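Local coordinates for ActII protein (Streptomyces coelicolor, PDB 2OPT) that probably binds DNA as a TetR-family transcriptional repressor, and binds the antibiotic actinorhodin or a biosynthetic precursor of it, at residues L138-R152 and S194-I208. Numbering follows the deposited sequence.
Sequences LSTFVTAEALEQSSR and SLDSDRRFELGLEII
Phe141 fills a hole on the facing helix made by Phe201, Gly204, Leu205 and Ile208, a knobs-into-holes fit between nearly antiparallel helices whose axes approach to 10.8 Å. With CG anti to the backbone N (chi1 156°), the ring reaches across until its CZ lies 3.7 Å from Gly204 CA. Glycine suits this place because a CB there would collide with the ring. Over one ring face sits the Ile208 methyl, a CH-pi contact with CD1 4.0 Å from the centroid, while Phe201 O lies at the edge, in plane. The Phe201 ring is nearly parallel to that of Phe141 but displaced so far that little of either face is covered; Phe201 CE1 lies 3.9 Å from Val142 CG2.

Toward the end of helix 128-150 the contact turns polar. The long, bent chain of Arg200 brings a forked guanidinium to two carboxylates. Its NE donates to the syn lone pair of Glu145 OE1 at 3.3 Å, and NH2 gives OE2 a weak second bond. Glu148 and Arg152 complete the salt-bridge network, Glu148 pairing with both arginines by charge alone. Replacing Arg200 by an alanine would probably leave buried Glu145 without its counter-charge and Glu148 with Arg152 alone. A water linking OE1 to Ser197 O and Tyr133 OH of the second subunit, bonded to OE2, further position Glu145.

Helix 75-92 packs against both helices through Leu86 on Val142 and Cys83 on Leu205. Tyr133 of the second subunit packs on Phe141 and Arg200, so the pair helps form the dimer interface, consistent with the four-helix bundle by which TetR-family proteins dimerise.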
ATOM      1  N   LEU A 138      -0.827   2.365   9.831  1.00 28.36           N
ATOM      2  CA  LEU A 138       0.598   2.710   9.992  1.00 29.00           C
ATOM      3  C   LEU A 138       1.504   1.655   9.343  1.00 29.34           C
ATOM      4  O   LEU A 138       2.444   1.977   8.596  1.00 29.28           O
ATOM      5  CB  LEU A 138       0.851   2.769  11.474  1.00 28.16           C
ATOM      6  CG  LEU A 138       0.917   4.120  12.180  1.00 29.86           C
ATOM      7  CD1 LEU A 138       0.932   5.352  11.376  1.00 31.20           C
ATOM      8  CD2 LEU A 138       0.448   4.217  13.622  1.00 28.43           C
ATOM      9  N   SER A 139       1.215   0.376   9.606  1.00 30.14           N
ATOM     10  CA  SER A 139       2.003  -0.691   9.044  1.00 29.74           C
ATOM     11  C   SER A 139       1.867  -0.758   7.533  1.00 30.53           C
ATOM     12  O   SER A 139       2.846  -1.010   6.837  1.00 31.31           O
ATOM     13  CB  SER A 139       1.755  -2.028   9.752  1.00 30.68           C
ATOM     14  OG  SER A 139       0.539  -2.629   9.308  1.00 36.71           O
ATOM     15  N   THR A 140       0.640  -0.550   7.025  1.00 31.24           N
ATOM     16  CA  THR A 140       0.355  -0.472   5.606  1.00 32.56           C
ATOM     17  C   THR A 140       1.134   0.634   4.905  1.00 32.59           C
ATOM     18  O   THR A 140       1.697   0.420   3.851  1.00 33.44           O
ATOM     19  CB  THR A 140      -1.183  -0.352   5.417  1.00 34.02           C
ATOM     20  OG1 THR A 140      -1.745  -1.617   5.774  1.00 35.09           O
ATOM     21  CG2 THR A 140      -1.571  -0.047   3.979  1.00 37.88           C
ATOM     22  N   PHE A 141       1.242   1.784   5.544  1.00 30.75           N
ATOM     23  CA  PHE A 141       1.887   2.910   4.953  1.00 29.96           C
ATOM     24  C   PHE A 141       3.394   2.666   4.919  1.00 29.55           C
ATOM     25  O   PHE A 141       4.049   2.914   3.916  1.00 27.73           O
ATOM     26  CB  PHE A 141       1.577   4.123   5.845  1.00 32.48           C
ATOM     27  CG  PHE A 141       2.584   5.235   5.719  1.00 30.49           C
ATOM     28  CD1 PHE A 141       2.582   6.071   4.596  1.00 33.16           C
ATOM     29  CD2 PHE A 141       3.557   5.432   6.705  1.00 34.22           C
ATOM     30  CE1 PHE A 141       3.579   7.093   4.451  1.00 33.25           C
ATOM     31  CE2 PHE A 141       4.507   6.440   6.572  1.00 32.53           C
ATOM     32  CZ  PHE A 141       4.526   7.251   5.423  1.00 32.97           C
ATOM     33  N   VAL A 142       3.953   2.210   6.042  1.00 28.61           N
ATOM     34  CA  VAL A 142       5.386   1.925   6.109  1.00 28.41           C
ATOM     35  C   VAL A 142       5.785   0.856   5.054  1.00 31.90           C
ATOM     36  O   VAL A 142       6.797   1.004   4.341  1.00 32.02           O
ATOM     37  CB  VAL A 142       5.801   1.434   7.492  1.00 29.05           C
ATOM     38  CG1 VAL A 142       7.202   0.925   7.451  1.00 28.17           C
ATOM     39  CG2 VAL A 142       5.647   2.533   8.534  1.00 25.33           C
ATOM     40  N   THR A 143       4.982  -0.193   4.947  1.00 32.25           N
ATOM     41  CA  THR A 143       5.264  -1.275   4.029  1.00 36.11           C
ATOM     42  C   THR A 143       5.192  -0.820   2.564  1.00 38.47           C
ATOM     43  O   THR A 143       6.083  -1.173   1.780  1.00 39.96           O
ATOM     44  CB  THR A 143       4.317  -2.483   4.294  1.00 36.97           C
ATOM     45  OG1 THR A 143       4.439  -2.841   5.677  1.00 35.89           O
ATOM     46  CG2 THR A 143       4.709  -3.714   3.395  1.00 38.29           C
ATOM     47  N   ALA A 144       4.153  -0.049   2.198  1.00 39.00           N
ATOM     48  CA  ALA A 144       4.036   0.536   0.841  1.00 41.00           C
ATOM     49  C   ALA A 144       5.210   1.422   0.490  1.00 41.96           C
ATOM     50  O   ALA A 144       5.775   1.327  -0.603  1.00 43.61           O
ATOM     51  CB  ALA A 144       2.718   1.345   0.695  1.00 40.42           C
ATOM     52  N   GLU A 145       5.553   2.340   1.386  1.00 39.44           N
ATOM     53  CA  GLU A 145       6.728   3.194   1.151  1.00 40.84           C
ATOM     54  C   GLU A 145       7.979   2.355   0.885  1.00 40.77           C
ATOM     55  O   GLU A 145       8.715   2.616  -0.045  1.00 42.78           O
ATOM     56  CB  GLU A 145       6.978   4.132   2.321  1.00 40.04           C
ATOM     57  CG  GLU A 145       6.013   5.316   2.424  1.00 44.30           C
ATOM     58  CD  GLU A 145       6.089   6.270   1.222  1.00 49.43           C
ATOM     59  OE1 GLU A 145       7.214   6.532   0.735  1.00 48.62           O
ATOM     60  OE2 GLU A 145       5.030   6.750   0.759  1.00 51.90           O
ATOM     61  N   ALA A 146       8.208   1.347   1.714  1.00 41.56           N
ATOM     62  CA  ALA A 146       9.375   0.488   1.564  1.00 42.99           C
ATOM     63  C   ALA A 146       9.378  -0.178   0.225  1.00 47.82           C
ATOM     64  O   ALA A 146      10.409  -0.200  -0.441  1.00 49.47           O
ATOM     65  CB  ALA A 146       9.406  -0.578   2.676  1.00 43.89           C
ATOM     66  N   LEU A 147       8.225  -0.709  -0.186  1.00 51.17           N
ATOM     67  CA  LEU A 147       8.146  -1.479  -1.406  1.00 58.85           C
ATOM     68  C   LEU A 147       8.621  -0.583  -2.527  1.00 64.00           C
ATOM     69  O   LEU A 147       9.312  -1.018  -3.441  1.00 69.75           O
ATOM     70  CB  LEU A 147       6.716  -1.972  -1.632  1.00 61.41           C
ATOM     71  CG  LEU A 147       6.324  -2.937  -2.743  1.00 69.18           C
ATOM     72  CD1 LEU A 147       7.286  -4.107  -2.861  1.00 72.93           C
ATOM     73  CD2 LEU A 147       4.900  -3.440  -2.471  1.00 71.66           C
ATOM     74  N   GLU A 148       8.304   0.696  -2.404  1.00 64.78           N
ATOM     75  CA  GLU A 148       8.625   1.649  -3.430  1.00 71.67           C
ATOM     76  C   GLU A 148      10.002   2.324  -3.296  1.00 71.90           C
ATOM     77  O   GLU A 148      10.558   2.748  -4.291  1.00 76.90           O
ATOM     78  CB  GLU A 148       7.502   2.667  -3.524  1.00 73.66           C
ATOM     79  CG  GLU A 148       7.835   4.051  -3.064  1.00 74.49           C
ATOM     80  CD  GLU A 148       7.185   5.038  -3.967  1.00 86.48           C
ATOM     81  OE1 GLU A 148       5.956   5.238  -3.805  1.00 89.92           O
ATOM     82  OE2 GLU A 148       7.879   5.569  -4.874  1.00 93.69           O
ATOM     83  N   GLN A 149      10.552   2.434  -2.084  1.00 68.18           N
ATOM     84  CA  GLN A 149      11.947   2.876  -1.953  1.00 70.06           C
ATOM     85  C   GLN A 149      12.848   1.874  -2.685  1.00 74.51           C
ATOM     86  O   GLN A 149      13.863   2.264  -3.312  1.00 79.35           O
ATOM     87  CB  GLN A 149      12.377   3.087  -0.476  1.00 66.03           C
ATOM     88  CG  GLN A 149      13.931   3.328  -0.265  1.00 67.20           C
ATOM     89  CD  GLN A 149      14.288   4.290   0.886  1.00 67.42           C
ATOM     90  OE1 GLN A 149      15.447   4.708   1.035  1.00 72.85           O
ATOM     91  NE2 GLN A 149      13.305   4.624   1.702  1.00 63.48           N
ATOM     92  N   SER A 150      12.439   0.601  -2.626  1.00108.29           N
ATOM     93  CA  SER A 150      13.090  -0.500  -3.334  1.00114.86           C
ATOM     94  C   SER A 150      12.734  -0.578  -4.823  1.00117.84           C
ATOM     95  O   SER A 150      13.570  -0.973  -5.632  1.00123.05           O
ATOM     96  CB  SER A 150      12.783  -1.832  -2.654  1.00119.93           C
ATOM     97  OG  SER A 150      13.470  -1.923  -1.417  1.00120.28           O
ATOM     98  N   SER A 151      11.503  -0.207  -5.180  1.00117.01           N
ATOM     99  CA  SER A 151      11.084  -0.144  -6.590  1.00120.98           C
ATOM    100  C   SER A 151      11.670   1.066  -7.349  1.00116.73           C
ATOM    101  O   SER A 151      11.212   1.398  -8.450  1.00118.38           O
ATOM    102  CB  SER A 151       9.553  -0.168  -6.709  1.00123.73           C
ATOM    103  OG  SER A 151       9.044  -1.476  -6.530  1.00132.57           O
ATOM    104  N   ARG A 152      12.678   1.709  -6.746  1.00113.16           N
ATOM    105  CA  ARG A 152      13.428   2.826  -7.348  1.00111.58           C
ATOM    106  C   ARG A 152      14.941   2.778  -7.005  1.00114.83           C
ATOM    107  O   ARG A 152      15.716   3.632  -7.466  1.00115.59           O
ATOM    108  CB  ARG A 152      12.800   4.179  -6.957  1.00105.73           C
ATOM    109  CG  ARG A 152      13.216   4.717  -5.586  1.00105.50           C
ATOM    110  CD  ARG A 152      12.021   5.251  -4.784  1.00106.52           C
ATOM    111  NE  ARG A 152      11.738   6.673  -4.994  1.00107.96           N
ATOM    112  CZ  ARG A 152      10.942   7.427  -4.212  1.00109.85           C
ATOM    113  NH1 ARG A 152      10.324   6.915  -3.135  1.00111.73           N
ATOM    114  NH2 ARG A 152      10.771   8.717  -4.503  1.00110.20           N
ATOM    115  N   SER A 194       9.920  14.769  -7.506  1.00 68.36           N
ATOM    116  CA  SER A 194      11.144  14.731  -6.720  1.00 70.41           C
ATOM    117  C   SER A 194      10.962  13.791  -5.573  1.00 66.53           C
ATOM    118  O   SER A 194      11.610  12.757  -5.521  1.00 69.65           O
ATOM    119  CB  SER A 194      11.557  16.140  -6.197  1.00 71.82           C
ATOM    120  OG  SER A 194      11.798  17.096  -7.254  1.00 76.03           O
ATOM    121  N   LEU A 195      10.018  14.125  -4.701  1.00 61.28           N
ATOM    122  CA  LEU A 195      10.134  13.796  -3.272  1.00 58.40           C
ATOM    123  C   LEU A 195      11.102  12.656  -2.876  1.00 59.09           C
ATOM    124  O   LEU A 195      10.868  11.482  -3.189  1.00 61.00           O
ATOM    125  CB  LEU A 195       8.759  13.696  -2.577  1.00 55.63           C
ATOM    126  CG  LEU A 195       8.274  15.079  -2.100  1.00 56.89           C
ATOM    127  CD1 LEU A 195       7.138  14.993  -1.099  1.00 53.90           C
ATOM    128  CD2 LEU A 195       9.451  15.944  -1.525  1.00 56.18           C
ATOM    129  N   ASP A 196      12.174  12.992  -2.163  1.00 58.80           N
ATOM    130  CA  ASP A 196      13.033  11.934  -1.703  1.00 58.67           C
ATOM    131  C   ASP A 196      12.291  11.085  -0.703  1.00 53.15           C
ATOM    132  O   ASP A 196      11.374  11.569  -0.036  1.00 49.83           O
ATOM    133  CB  ASP A 196      14.357  12.446  -1.161  1.00 63.32           C
ATOM    134  CG  ASP A 196      14.201  13.329   0.046  1.00 64.44           C
ATOM    135  OD1 ASP A 196      13.680  14.454  -0.110  1.00 68.28           O
ATOM    136  OD2 ASP A 196      14.649  12.911   1.129  1.00 66.08           O
ATOM    137  N   SER A 197      12.675   9.816  -0.632  1.00 52.72           N
ATOM    138  CA  SER A 197      12.069   8.849   0.278  1.00 51.09           C
ATOM    139  C   SER A 197      11.943   9.306   1.718  1.00 46.90           C
ATOM    140  O   SER A 197      10.934   9.073   2.356  1.00 47.53           O
ATOM    141  CB  SER A 197      12.844   7.526   0.213  1.00 54.57           C
ATOM    142  OG  SER A 197      12.567   6.921  -1.048  1.00 64.24           O
ATOM    143  N   ASP A 198      13.009   9.874   2.265  1.00 43.11           N
ATOM    144  CA  ASP A 198      13.024  10.318   3.651  1.00 41.51           C
ATOM    145  C   ASP A 198      11.926  11.365   3.862  1.00 39.73           C
ATOM    146  O   ASP A 198      11.181  11.342   4.846  1.00 38.14           O
ATOM    147  CB  ASP A 198      14.359  10.946   3.953  1.00 43.65           C
ATOM    148  CG  ASP A 198      15.464   9.921   4.228  1.00 46.12           C
ATOM    149  OD1 ASP A 198      15.204   8.705   4.220  1.00 45.34           O
ATOM    150  OD2 ASP A 198      16.625  10.351   4.456  1.00 52.84           O
ATOM    151  N   ARG A 199      11.822  12.270   2.907  1.00 39.20           N
ATOM    152  CA  ARG A 199      10.915  13.361   3.014  1.00 37.59           C
ATOM    153  C   ARG A 199       9.508  12.819   2.939  1.00 36.08           C
ATOM    154  O   ARG A 199       8.734  13.151   3.801  1.00 35.94           O
ATOM    155  CB  ARG A 199      11.182  14.402   1.917  1.00 39.36           C
ATOM    156  CG  ARG A 199      10.337  15.700   2.016  1.00 40.69           C
ATOM    157  CD  ARG A 199      10.416  16.364   3.403  1.00 44.43           C
ATOM    158  NE  ARG A 199       9.553  17.549   3.416  1.00 48.91           N
ATOM    159  CZ  ARG A 199       8.970  18.089   4.489  1.00 48.87           C
ATOM    160  NH1 ARG A 199       9.139  17.569   5.703  1.00 46.89           N
ATOM    161  NH2 ARG A 199       8.208  19.169   4.332  1.00 52.01           N
ATOM    162  N   ARG A 200       9.192  11.970   1.949  1.00 35.23           N
ATOM    163  CA  ARG A 200       7.842  11.363   1.823  1.00 35.14           C
ATOM    164  C   ARG A 200       7.531  10.588   3.083  1.00 32.57           C
ATOM    165  O   ARG A 200       6.532  10.786   3.709  1.00 32.11           O
ATOM    166  CB  ARG A 200       7.787  10.335   0.690  1.00 36.93           C
ATOM    167  CG  ARG A 200       7.910  10.837  -0.719  1.00 40.90           C
ATOM    168  CD  ARG A 200       8.231   9.659  -1.703  1.00 41.82           C
ATOM    169  NE  ARG A 200       7.166   8.662  -1.736  1.00 50.01           N
ATOM    170  CZ  ARG A 200       5.999   8.837  -2.365  1.00 52.71           C
ATOM    171  NH1 ARG A 200       5.764   9.977  -3.018  1.00 51.90           N
ATOM    172  NH2 ARG A 200       5.061   7.887  -2.333  1.00 58.61           N
ATOM    173  N   PHE A 201       8.440   9.732   3.503  1.00 32.75           N
ATOM    174  CA  PHE A 201       8.215   8.995   4.738  1.00 32.16           C
ATOM    175  C   PHE A 201       7.864   9.892   5.947  1.00 32.14           C
ATOM    176  O   PHE A 201       6.930   9.607   6.684  1.00 31.36           O
ATOM    177  CB  PHE A 201       9.412   8.130   5.099  1.00 33.36           C
ATOM    178  CG  PHE A 201       9.099   7.116   6.158  1.00 31.19           C
ATOM    179  CD1 PHE A 201       8.351   6.008   5.865  1.00 34.27           C
ATOM    180  CD2 PHE A 201       9.539   7.314   7.464  1.00 35.19           C
ATOM    181  CE1 PHE A 201       8.031   5.093   6.851  1.00 38.19           C
ATOM    182  CE2 PHE A 201       9.241   6.395   8.473  1.00 37.71           C
ATOM    183  CZ  PHE A 201       8.511   5.288   8.166  1.00 38.18           C
ATOM    184  N   GLU A 202       8.619  10.964   6.168  0.60 32.38           N
ATOM    185  CA  GLU A 202       8.346  11.764   7.351  0.60 33.04           C
ATOM    186  C   GLU A 202       7.036  12.543   7.232  0.60 32.55           C
ATOM    187  O   GLU A 202       6.238  12.561   8.186  0.60 32.58           O
ATOM    188  CB  GLU A 202       9.546  12.640   7.747  0.60 35.36           C
ATOM    189  CG  GLU A 202      10.786  11.844   8.270  0.60 35.93           C
ATOM    190  CD  GLU A 202      10.594  10.987   9.550  0.60 36.22           C
ATOM    191  OE1 GLU A 202       9.913  11.379  10.543  0.60 32.60           O
ATOM    192  OE2 GLU A 202      11.203   9.898   9.564  0.60 37.04           O
ATOM    193  N   LEU A 203       6.753  13.094   6.044  1.00 32.00           N
ATOM    194  CA  LEU A 203       5.478  13.748   5.810  1.00 31.66           C
ATOM    195  C   LEU A 203       4.317  12.801   6.067  1.00 29.99           C
ATOM    196  O   LEU A 203       3.374  13.175   6.759  1.00 29.77           O
ATOM    197  CB  LEU A 203       5.359  14.257   4.353  1.00 32.30           C
ATOM    198  CG  LEU A 203       5.877  15.634   4.052  1.00 38.41           C
ATOM    199  CD1 LEU A 203       5.850  15.953   2.532  1.00 40.48           C
ATOM    200  CD2 LEU A 203       5.020  16.649   4.836  1.00 39.81           C
ATOM    201  N   GLY A 204       4.341  11.603   5.492  1.00 28.40           N
ATOM    202  CA  GLY A 204       3.201  10.666   5.688  1.00 27.17           C
ATOM    203  C   GLY A 204       3.079  10.256   7.153  1.00 28.15           C
ATOM    204  O   GLY A 204       1.997  10.081   7.670  1.00 29.08           O
ATOM    205  N   LEU A 205       4.209  10.023   7.832  1.00 26.81           N
ATOM    206  CA  LEU A 205       4.179   9.778   9.272  1.00 28.89           C
ATOM    207  C   LEU A 205       3.489  10.929  10.051  1.00 30.16           C
ATOM    208  O   LEU A 205       2.626  10.678  10.849  1.00 30.12           O
ATOM    209  CB  LEU A 205       5.641   9.577   9.782  1.00 29.72           C
ATOM    210  CG  LEU A 205       5.924   8.622  10.913  1.00 32.97           C
ATOM    211  CD1 LEU A 205       5.211   7.323  10.693  1.00 43.33           C
ATOM    212  CD2 LEU A 205       7.504   8.434  11.050  1.00 37.09           C
ATOM    213  N   GLU A 206       3.910  12.174   9.801  0.60 31.10           N
ATOM    214  CA  GLU A 206       3.340  13.361  10.444  0.60 31.30           C
ATOM    215  C   GLU A 206       1.838  13.393  10.226  0.60 31.61           C
ATOM    216  O   GLU A 206       1.054  13.551  11.175  0.60 32.29           O
ATOM    217  CB  GLU A 206       3.981  14.616   9.840  0.60 32.93           C
ATOM    218  CG  GLU A 206       5.370  14.894  10.408  0.60 33.05           C
ATOM    219  CD  GLU A 206       6.080  16.093   9.806  0.60 36.42           C
ATOM    220  OE1 GLU A 206       5.492  16.835   8.957  0.60 36.28           O
ATOM    221  OE2 GLU A 206       7.255  16.294  10.212  0.60 36.94           O
ATOM    222  N   ILE A 207       1.446  13.217   8.966  1.00 29.06           N
ATOM    223  CA  ILE A 207       0.062  13.282   8.585  1.00 29.42           C
ATOM    224  C   ILE A 207      -0.759  12.268   9.376  1.00 28.34           C
ATOM    225  O   ILE A 207      -1.766  12.622   9.954  1.00 28.90           O
ATOM    226  CB  ILE A 207      -0.126  13.091   7.068  1.00 29.13           C
ATOM    227  CG1 ILE A 207       0.442  14.309   6.312  1.00 31.73           C
ATOM    228  CG2 ILE A 207      -1.585  12.880   6.737  1.00 30.64           C
ATOM    229  CD1 ILE A 207       0.638  14.108   4.833  1.00 30.86           C
ATOM    230  N   ILE A 208      -0.335  11.001   9.368  1.00 27.21           N
ATOM    231  CA  ILE A 208      -1.138   9.912  10.001  1.00 27.46           C
ATOM    232  C   ILE A 208      -1.214  10.096  11.519  1.00 28.08           C
ATOM    233  O   ILE A 208      -2.274   9.941  12.100  1.00 28.38           O
ATOM    234  CB  ILE A 208      -0.552   8.523   9.669  1.00 26.67           C
ATOM    235  CG1 ILE A 208      -0.619   8.293   8.144  1.00 28.26           C
ATOM    236  CG2 ILE A 208      -1.212   7.436  10.548  1.00 28.66           C
ATOM    237  CD1 ILE A 208       0.150   7.044   7.574  1.00 25.84           C
TER
HETATM  238  O   HOH W   1       9.727   6.361   1.709  1.00 33.36           O